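Local coordinates for protein spermidine synthase (Corynebacterium glutamicum ATCC 13032, PDB 3GJY) that probably acts as a spermidine synthase of polyamine biosynthesis, transferring an aminopropyl group to putrescine on a methyltransferase-like fold, at residues A[147-152]-A[180-185]. Residues are numbered along the deposited sequence; the frame is centred on the assembly and turned at random. Where two conformers were deposited one is given.
Sequences DARMVA and VEFFEH
Arg149 and Phe182 both carry CG anti to their backbone N (chi1 171° and 172°), and their side chains slide past each other in opposite directions between helices 148-153 and 180-189. The Arg149 chain bends at chi2, and its CD lies 4.0 Å from Phe182 CD1. Beyond it the guanidinium lies with one face over the start of helix 180-189: Phe182 CA is 4.1 Å above the plane, toward the rim, and Arg149 NH1 is 3.8 Å from Phe182 CB. All three guanidinium nitrogens are engaged: NE and NH2 form salt bridges with Glu153 and Asp291, and NH1 hydrogen-bonds to the carbonyl of Asn176. Glu181, its CB beside NH2, turns its carboxylate to His290 and the backbone N of Asp291. Both helices follow parallel strands of the Rossmann-like sheet of the AdoMet-methyltransferase fold, 141-145 and 160-165, and Phe182 also touches Leu96 on strand 92-96. One turn further along helix 148-153, Ala152 CB approaches the Phe182 ring obliquely, 3.9 Å from CE1. His185 comes to the same turn from the other helix, its CB 3.5 Å from Ala152 O, while Arg149 NH2 approaches the edge of the imidazole near its plane, 4.2 Å from His185 CE1.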
ATOM      1  N   ASP A 147      13.897  -9.021  -0.212  1.00 16.24           N
ATOM      2  CA  ASP A 147      13.530  -8.186  -1.353  0.50 17.03           C
ATOM      3  C   ASP A 147      12.105  -8.548  -1.772  1.00 16.54           C
ATOM      4  O   ASP A 147      11.782  -9.679  -2.089  1.00 16.84           O
ATOM      5  CB  ASP A 147      14.496  -8.326  -2.532  0.50 18.58           C
ATOM      6  CG  ASP A 147      13.868  -7.913  -3.866  0.50 19.60           C
ATOM      7  OD1 ASP A 147      13.146  -6.885  -3.953  0.50 20.42           O
ATOM      8  OD2 ASP A 147      14.100  -8.641  -4.847  0.50 23.25           O
ATOM      9  N   ALA A 148      11.243  -7.543  -1.724  1.00 15.42           N
ATOM     10  CA  ALA A 148       9.834  -7.756  -2.030  1.00 14.35           C
ATOM     11  C   ALA A 148       9.551  -8.267  -3.446  1.00 13.43           C
ATOM     12  O   ALA A 148       8.564  -9.010  -3.646  1.00 12.86           O
ATOM     13  CB  ALA A 148       9.030  -6.489  -1.742  1.00 15.60           C
ATOM     14  N   ARG A 149      10.320  -7.831  -4.437  1.00 14.86           N
ATOM     15  CA  ARG A 149      10.106  -8.338  -5.796  1.00 14.19           C
ATOM     16  C   ARG A 149      10.407  -9.829  -5.842  1.00 15.45           C
ATOM     17  O   ARG A 149       9.636 -10.607  -6.416  1.00 15.19           O
ATOM     18  CB  ARG A 149      11.001  -7.614  -6.809  1.00 14.61           C
ATOM     19  CG  ARG A 149      10.966  -8.241  -8.183  1.00 16.03           C
ATOM     20  CD  ARG A 149       9.588  -8.267  -8.920  1.00 17.36           C
ATOM     21  NE  ARG A 149       9.703  -9.158 -10.080  1.00 16.67           N
ATOM     22  CZ  ARG A 149       9.557  -8.827 -11.362  1.00 15.42           C
ATOM     23  NH1 ARG A 149       9.239  -7.586 -11.734  1.00 15.49           N
ATOM     24  NH2 ARG A 149       9.781  -9.767 -12.284  1.00 17.67           N
HETATM   25  N   MSE A 150      11.494 -10.242  -5.190  1.00 15.52           N
HETATM   26  CA  MSE A 150      11.817 -11.664  -5.182  0.50 16.36           C
HETATM   27  C   MSE A 150      10.774 -12.472  -4.423  1.00 15.85           C
HETATM   28  O   MSE A 150      10.407 -13.567  -4.847  1.00 15.44           O
HETATM   29  CB  MSE A 150      13.237 -11.926  -4.674  0.50 18.36           C
HETATM   30  CG  MSE A 150      14.270 -11.352  -5.586  0.50 22.29           C
HETATM   31 SE   MSE A 150      14.237 -12.264  -7.314  0.35 31.55          SE
HETATM   32  CE  MSE A 150      15.015 -13.942  -6.708  0.50 31.73           C
ATOM     33  N   VAL A 151      10.259 -11.926  -3.326  1.00 14.02           N
ATOM     34  CA  VAL A 151       9.216 -12.651  -2.583  1.00 12.97           C
ATOM     35  C   VAL A 151       7.976 -12.816  -3.494  1.00 12.99           C
ATOM     36  O   VAL A 151       7.395 -13.910  -3.536  1.00 13.43           O
ATOM     37  CB  VAL A 151       8.882 -11.927  -1.265  1.00 12.77           C
ATOM     38  CG1 VAL A 151       7.635 -12.533  -0.610  1.00 14.25           C
ATOM     39  CG2 VAL A 151      10.066 -12.040  -0.313  1.00 13.72           C
ATOM     40  N   ALA A 152       7.604 -11.763  -4.230  1.00 12.43           N
ATOM     41  CA  ALA A 152       6.447 -11.873  -5.126  1.00 12.20           C
ATOM     42  C   ALA A 152       6.675 -12.946  -6.178  1.00 12.31           C
ATOM     43  O   ALA A 152       5.763 -13.727  -6.483  1.00 13.61           O
ATOM     44  CB  ALA A 152       6.109 -10.511  -5.766  1.00 11.96           C
ATOM     45  N   VAL A 180       3.986  -5.723 -15.979  1.00 12.89           N
ATOM     46  CA  VAL A 180       3.029  -6.810 -16.183  1.00 12.93           C
ATOM     47  C   VAL A 180       3.521  -8.083 -15.485  1.00 13.62           C
ATOM     48  O   VAL A 180       2.741  -8.782 -14.832  1.00 12.79           O
ATOM     49  CB  VAL A 180       2.832  -7.043 -17.679  1.00 13.00           C
ATOM     50  CG1 VAL A 180       2.118  -8.406 -17.937  1.00 13.65           C
ATOM     51  CG2 VAL A 180       2.068  -5.838 -18.317  1.00 13.86           C
ATOM     52  N   GLU A 181       4.821  -8.346 -15.556  1.00 14.08           N
ATOM     53  CA  GLU A 181       5.351  -9.557 -14.926  1.00 13.27           C
ATOM     54  C   GLU A 181       5.161  -9.522 -13.412  1.00 12.25           C
ATOM     55  O   GLU A 181       4.774 -10.529 -12.811  1.00 12.59           O
ATOM     56  CB  GLU A 181       6.842  -9.745 -15.277  1.00 13.40           C
ATOM     57  CG  GLU A 181       7.094 -10.128 -16.757  1.00 15.91           C
ATOM     58  CD  GLU A 181       7.019  -8.943 -17.697  1.00 15.89           C
ATOM     59  OE1 GLU A 181       7.044  -7.769 -17.245  1.00 15.32           O
ATOM     60  OE2 GLU A 181       6.939  -9.203 -18.929  1.00 21.63           O
ATOM     61  N   PHE A 182       5.397  -8.359 -12.799  1.00 11.61           N
ATOM     62  CA  PHE A 182       5.144  -8.218 -11.364  1.00 12.06           C
ATOM     63  C   PHE A 182       3.675  -8.451 -11.038  1.00 12.01           C
ATOM     64  O   PHE A 182       3.376  -9.215 -10.129  1.00 11.71           O
ATOM     65  CB  PHE A 182       5.587  -6.845 -10.867  1.00 12.51           C
ATOM     66  CG  PHE A 182       5.183  -6.559  -9.446  1.00 11.36           C
ATOM     67  CD1 PHE A 182       5.775  -7.238  -8.377  1.00 14.39           C
ATOM     68  CD2 PHE A 182       4.194  -5.610  -9.176  1.00 12.30           C
ATOM     69  CE1 PHE A 182       5.379  -6.951  -7.058  1.00 13.63           C
ATOM     70  CE2 PHE A 182       3.818  -5.326  -7.880  1.00 13.34           C
ATOM     71  CZ  PHE A 182       4.389  -5.994  -6.827  1.00 12.85           C
ATOM     72  N   PHE A 183       2.789  -7.847 -11.819  1.00 11.48           N
ATOM     73  CA  PHE A 183       1.348  -8.002 -11.573  1.00 10.94           C
ATOM     74  C   PHE A 183       0.913  -9.456 -11.756  1.00 11.22           C
ATOM     75  O   PHE A 183       0.073  -9.947 -11.006  1.00 11.85           O
ATOM     76  CB  PHE A 183       0.504  -7.071 -12.454  1.00 11.00           C
ATOM     77  CG  PHE A 183       0.833  -5.612 -12.243  1.00 11.45           C
ATOM     78  CD1 PHE A 183       0.993  -5.089 -10.955  1.00 12.40           C
ATOM     79  CD2 PHE A 183       1.011  -4.766 -13.347  1.00 12.84           C
ATOM     80  CE1 PHE A 183       1.337  -3.736 -10.783  1.00 12.44           C
ATOM     81  CE2 PHE A 183       1.333  -3.429 -13.184  1.00 13.28           C
ATOM     82  CZ  PHE A 183       1.513  -2.920 -11.909  1.00 12.89           C
ATOM     83  N   GLU A 184       1.538 -10.163 -12.716  1.00 10.44           N
ATOM     84  CA  GLU A 184       1.216 -11.580 -12.932  1.00 11.85           C
ATOM     85  C   GLU A 184       1.618 -12.428 -11.724  1.00 11.37           C
ATOM     86  O   GLU A 184       0.882 -13.372 -11.350  1.00 11.83           O
ATOM     87  CB  GLU A 184       1.903 -12.164 -14.191  1.00 12.11           C
ATOM     88  CG  GLU A 184       1.313 -11.644 -15.528  1.00 12.48           C
ATOM     89  CD  GLU A 184      -0.029 -12.305 -15.970  1.00 16.34           C
ATOM     90  OE1 GLU A 184      -0.728 -12.975 -15.160  1.00 19.51           O
ATOM     91  OE2 GLU A 184      -0.394 -12.113 -17.161  1.00 19.40           O
ATOM     92  N   HIS A 185       2.771 -12.122 -11.114  1.00 10.72           N
ATOM     93  CA  HIS A 185       3.154 -12.826  -9.896  1.00 10.36           C
ATOM     94  C   HIS A 185       2.139 -12.580  -8.770  1.00 11.49           C
ATOM     95  O   HIS A 185       1.742 -13.516  -8.068  1.00 11.04           O
ATOM     96  CB  HIS A 185       4.554 -12.439  -9.464  1.00 10.97           C
ATOM     97  CG  HIS A 185       5.618 -13.015 -10.336  1.00 12.77           C
ATOM     98  ND1 HIS A 185       6.591 -12.270 -10.974  1.00 15.21           N
ATOM     99  CD2 HIS A 185       5.803 -14.294 -10.729  1.00 11.50           C
ATOM    100  CE1 HIS A 185       7.382 -13.097 -11.657  1.00 11.38           C
ATOM    101  NE2 HIS A 185       6.914 -14.319 -11.524  1.00 17.32           N
TER